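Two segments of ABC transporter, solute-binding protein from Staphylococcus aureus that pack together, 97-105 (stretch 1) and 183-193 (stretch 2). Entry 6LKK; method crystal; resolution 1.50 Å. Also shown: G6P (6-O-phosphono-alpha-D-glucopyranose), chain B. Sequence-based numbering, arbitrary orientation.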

# COMPACT_ATOMS: atom_id res chain seq x y z
N LEU A 97 -4.82 -3.41 -6.21
CA LEU A 97 -4.12 -4.50 -5.55
C LEU A 97 -2.63 -4.17 -5.52
O LEU A 97 -2.04 -3.88 -6.57
CB LEU A 97 -4.34 -5.83 -6.28
CG LEU A 97 -5.81 -6.20 -6.52
CD1 LEU A 97 -5.90 -7.48 -7.33
CD2 LEU A 97 -6.55 -6.35 -5.20
N MET A 98 -2.03 -4.20 -4.34
CA MET A 98 -0.64 -3.79 -4.16
C MET A 98 0.13 -4.88 -3.43
O MET A 98 0.03 -5.00 -2.20
CB MET A 98 -0.54 -2.48 -3.39
CG MET A 98 0.85 -1.87 -3.41
SD MET A 98 1.32 -1.26 -5.03
CE MET A 98 0.27 0.18 -5.13
N PRO A 99 0.90 -5.70 -4.15
CA PRO A 99 1.79 -6.64 -3.46
C PRO A 99 2.82 -5.90 -2.63
O PRO A 99 3.39 -4.89 -3.07
CB PRO A 99 2.44 -7.42 -4.61
CG PRO A 99 1.53 -7.23 -5.77
CD PRO A 99 0.94 -5.87 -5.61
N THR A 100 3.06 -6.39 -1.42
CA THR A 100 4.24 -6.00 -0.69
C THR A 100 5.42 -6.84 -1.19
O THR A 100 5.24 -7.96 -1.67
CB THR A 100 4.04 -6.20 0.82
OG1 THR A 100 3.76 -7.57 1.10
CG2 THR A 100 2.89 -5.34 1.31
N VAL A 101 6.62 -6.26 -1.12
CA VAL A 101 7.79 -6.88 -1.71
C VAL A 101 9.01 -6.63 -0.84
O VAL A 101 9.04 -5.73 0.00
CB VAL A 101 8.08 -6.36 -3.14
CG1 VAL A 101 6.88 -6.60 -4.05
CG2 VAL A 101 8.45 -4.88 -3.12
N ILE A 102 10.03 -7.45 -1.05
CA ILE A 102 11.38 -7.18 -0.60
C ILE A 102 12.12 -6.50 -1.74
O ILE A 102 12.02 -6.94 -2.90
CB ILE A 102 12.09 -8.47 -0.16
CG1 ILE A 102 11.39 -9.09 1.04
CG2 ILE A 102 13.57 -8.19 0.16
CD1 ILE A 102 11.85 -10.50 1.35
N VAL A 103 12.86 -5.44 -1.44
CA VAL A 103 13.72 -4.79 -2.42
C VAL A 103 15.16 -5.03 -2.01
O VAL A 103 15.52 -4.94 -0.83
CB VAL A 103 13.42 -3.29 -2.55
CG1 VAL A 103 12.07 -3.10 -3.25
CG2 VAL A 103 13.44 -2.60 -1.19
N VAL A 104 15.99 -5.36 -3.00
CA VAL A 104 17.39 -5.72 -2.79
C VAL A 104 18.24 -4.81 -3.66
O VAL A 104 17.90 -4.55 -4.82
CB VAL A 104 17.65 -7.20 -3.14
CG1 VAL A 104 19.12 -7.55 -2.94
CG2 VAL A 104 16.75 -8.10 -2.30
N ASN A 105 19.34 -4.31 -3.10
CA ASN A 105 20.29 -3.54 -3.89
C ASN A 105 21.18 -4.52 -4.65
O ASN A 105 21.94 -5.27 -4.03
CB ASN A 105 21.10 -2.59 -3.02
CG ASN A 105 22.07 -1.74 -3.83
OD1 ASN A 105 22.92 -2.27 -4.55
ND2 ASN A 105 21.92 -0.43 -3.74
N TYR A 183 21.33 -3.12 2.23
CA TYR A 183 21.36 -4.21 1.26
C TYR A 183 19.96 -4.57 0.78
O TYR A 183 19.79 -4.99 -0.37
CB TYR A 183 22.03 -5.44 1.87
CG TYR A 183 23.54 -5.40 1.81
CD1 TYR A 183 24.25 -4.31 2.29
CD2 TYR A 183 24.26 -6.47 1.29
CE1 TYR A 183 25.63 -4.28 2.24
CE2 TYR A 183 25.64 -6.45 1.23
CZ TYR A 183 26.32 -5.35 1.71
OH TYR A 183 27.69 -5.32 1.66
N ALA A 184 18.96 -4.43 1.64
CA ALA A 184 17.60 -4.81 1.28
C ALA A 184 16.62 -4.14 2.23
O ALA A 184 17.01 -3.61 3.27
CB ALA A 184 17.43 -6.34 1.31
N GLY A 185 15.35 -4.15 1.84
CA GLY A 185 14.32 -3.53 2.65
C GLY A 185 12.95 -4.07 2.33
O GLY A 185 12.75 -4.77 1.33
N LEU A 186 12.00 -3.73 3.20
CA LEU A 186 10.61 -4.15 3.05
C LEU A 186 9.80 -2.99 2.49
O LEU A 186 9.67 -1.95 3.13
CB LEU A 186 10.05 -4.61 4.39
CG LEU A 186 10.79 -5.76 5.08
CD1 LEU A 186 9.97 -6.27 6.25
CD2 LEU A 186 11.10 -6.90 4.12
N SER A 187 9.26 -3.18 1.29
CA SER A 187 8.64 -2.09 0.53
C SER A 187 7.35 -2.61 -0.09
O SER A 187 6.75 -3.59 0.38
CB SER A 187 9.64 -1.56 -0.51
OG SER A 187 9.09 -0.51 -1.27
N TYR A 188 6.88 -1.93 -1.14
CA TYR A 188 5.72 -2.38 -1.88
C TYR A 188 5.97 -2.16 -3.36
O TYR A 188 6.86 -1.40 -3.76
CB TYR A 188 4.43 -1.69 -1.42
CG TYR A 188 4.39 -0.18 -1.59
CD1 TYR A 188 4.94 0.66 -0.64
CD2 TYR A 188 3.77 0.39 -2.70
CE1 TYR A 188 4.89 2.03 -0.79
CE2 TYR A 188 3.72 1.76 -2.85
CZ TYR A 188 4.28 2.58 -1.90
OH TYR A 188 4.23 3.95 -2.05
N GLU A 189 5.16 -2.83 -4.18
CA GLU A 189 5.49 -3.03 -5.59
C GLU A 189 5.68 -1.71 -6.33
O GLU A 189 6.66 -1.55 -7.07
CB GLU A 189 4.39 -3.87 -6.24
CG GLU A 189 4.74 -4.36 -7.63
CD GLU A 189 3.72 -5.35 -8.14
OE1 GLU A 189 2.57 -4.93 -8.40
OE2 GLU A 189 4.06 -6.55 -8.26
N GLN A 190 4.75 -0.77 -6.17
CA GLN A 190 4.83 0.46 -6.96
C GLN A 190 6.03 1.32 -6.57
O GLN A 190 6.66 1.94 -7.43
CB GLN A 190 3.53 1.27 -6.82
CG GLN A 190 2.45 0.87 -7.80
CD GLN A 190 2.91 0.97 -9.23
OE1 GLN A 190 3.44 2.00 -9.66
NE2 GLN A 190 2.74 -0.11 -9.98
N ASP A 191 6.35 1.37 -5.28
CA ASP A 191 7.51 2.14 -4.84
C ASP A 191 8.80 1.53 -5.35
O ASP A 191 9.71 2.25 -5.80
CB ASP A 191 7.50 2.23 -3.32
CG ASP A 191 7.93 3.59 -2.80
OD1 ASP A 191 8.27 4.48 -3.60
OD2 ASP A 191 7.93 3.76 -1.56
N ALA A 192 8.91 0.20 -5.31
CA ALA A 192 10.07 -0.47 -5.87
C ALA A 192 10.18 -0.21 -7.37
O ALA A 192 11.27 0.06 -7.89
CB ALA A 192 9.98 -1.97 -5.59
N ARG A 193 9.05 -0.29 -8.08
CA ARG A 193 9.07 -0.08 -9.52
C ARG A 193 9.56 1.32 -9.87
O ARG A 193 10.33 1.50 -10.82
CB ARG A 193 7.68 -0.31 -10.11
CG ARG A 193 7.59 -0.08 -11.61
CD ARG A 193 6.18 -0.29 -12.11
NE ARG A 193 6.06 -0.04 -13.55
CZ ARG A 193 5.98 1.16 -14.10
NH1 ARG A 193 6.02 2.25 -13.34
NH2 ARG A 193 5.87 1.28 -15.41
C1 G6P B . 0.99 0.38 1.30
C2 G6P B . -0.26 0.50 0.40
C3 G6P B . -0.32 1.73 -0.43
C4 G6P B . 0.23 2.88 0.29
C5 G6P B . 1.72 2.67 0.50
C6 G6P B . 2.29 3.75 1.36
O1 G6P B . 1.61 -0.86 1.10
O2 G6P B . -0.35 -0.64 -0.48
O3 G6P B . -1.75 2.00 -0.77
O4 G6P B . 0.03 4.09 -0.47
O5 G6P B . 2.05 1.38 1.14
O6 G6P B . 1.61 3.75 2.60
P G6P B . 2.50 3.73 4.03
O1P G6P B . 1.52 3.86 5.19
O2P G6P B . 3.48 4.92 4.06
O3P G6P B . 3.25 2.46 4.14

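How do the backbones join? Strand 97-105 and strand 184-188 run antiparallel, their directions 154° apart, and they pair as neighbours in a sheet. Val-101 N donates to Ser-187 O (3.1 Å) and Ser-187 N returns to Val-101 O (2.9 Å). Val-103 N to Gly-185 O (2.9 Å) and Gly-185 N to Val-103 O (2.8 Å) repeat the pattern, and Asn-105 N to Tyr-183 O (2.8 Å) extends it. Glu-189 N, at the start of the helix, still reaches Pro-99 O at 2.9 Å.

Where do the valines go? Val-101 and Val-103 point to the same face as Ser-187, both with chi1 in the m well. The chain turns into its helix over that face, bringing Ala-192 against them: Ala-192 CB lies 3.3 Å from Val-103 CG1, a tight methyl contact, and 4.1 Å from Val-101 CG2.

What meets on the other face? In the m well of chi1, Ile-102 CG1 lies 3.8 Å from Leu-186 CD2; chi2 t carries Ile-102 CD1 farther off. Ile-102 CG2 is 4.4 Å from Ala-184 CB. Leu-186 shares the m, t conformation, and its end comes nearer to the opposing strand. Val-104, in the t rotamer, places Val-104 CG2 4.1 Å from Ala-184 CB.

How does Met-98 fit beside Tyr-188 and the sugar phosphate? The CA-to-CB bond of Met-98 points sideways, but in its t, p, p conformation the end of the side chain comes nearer the second stretch: Met-98 CG lies 3.8 Å from Tyr-188 CD2, and Met-98 CE 3.5 Å from Gln-190 CG. The sulfur sits at the ring's edge and accepts a weak hydrogen bond from Gln-190 N, 3.6 Å from Met-98 SD. Tyr-188, with chi1 p, turns one ring face to G6P, Tyr-188 CD1 lying 3.5 Å from G6P O5, while Met-98 CG approaches G6P O2 at 3.4 Å.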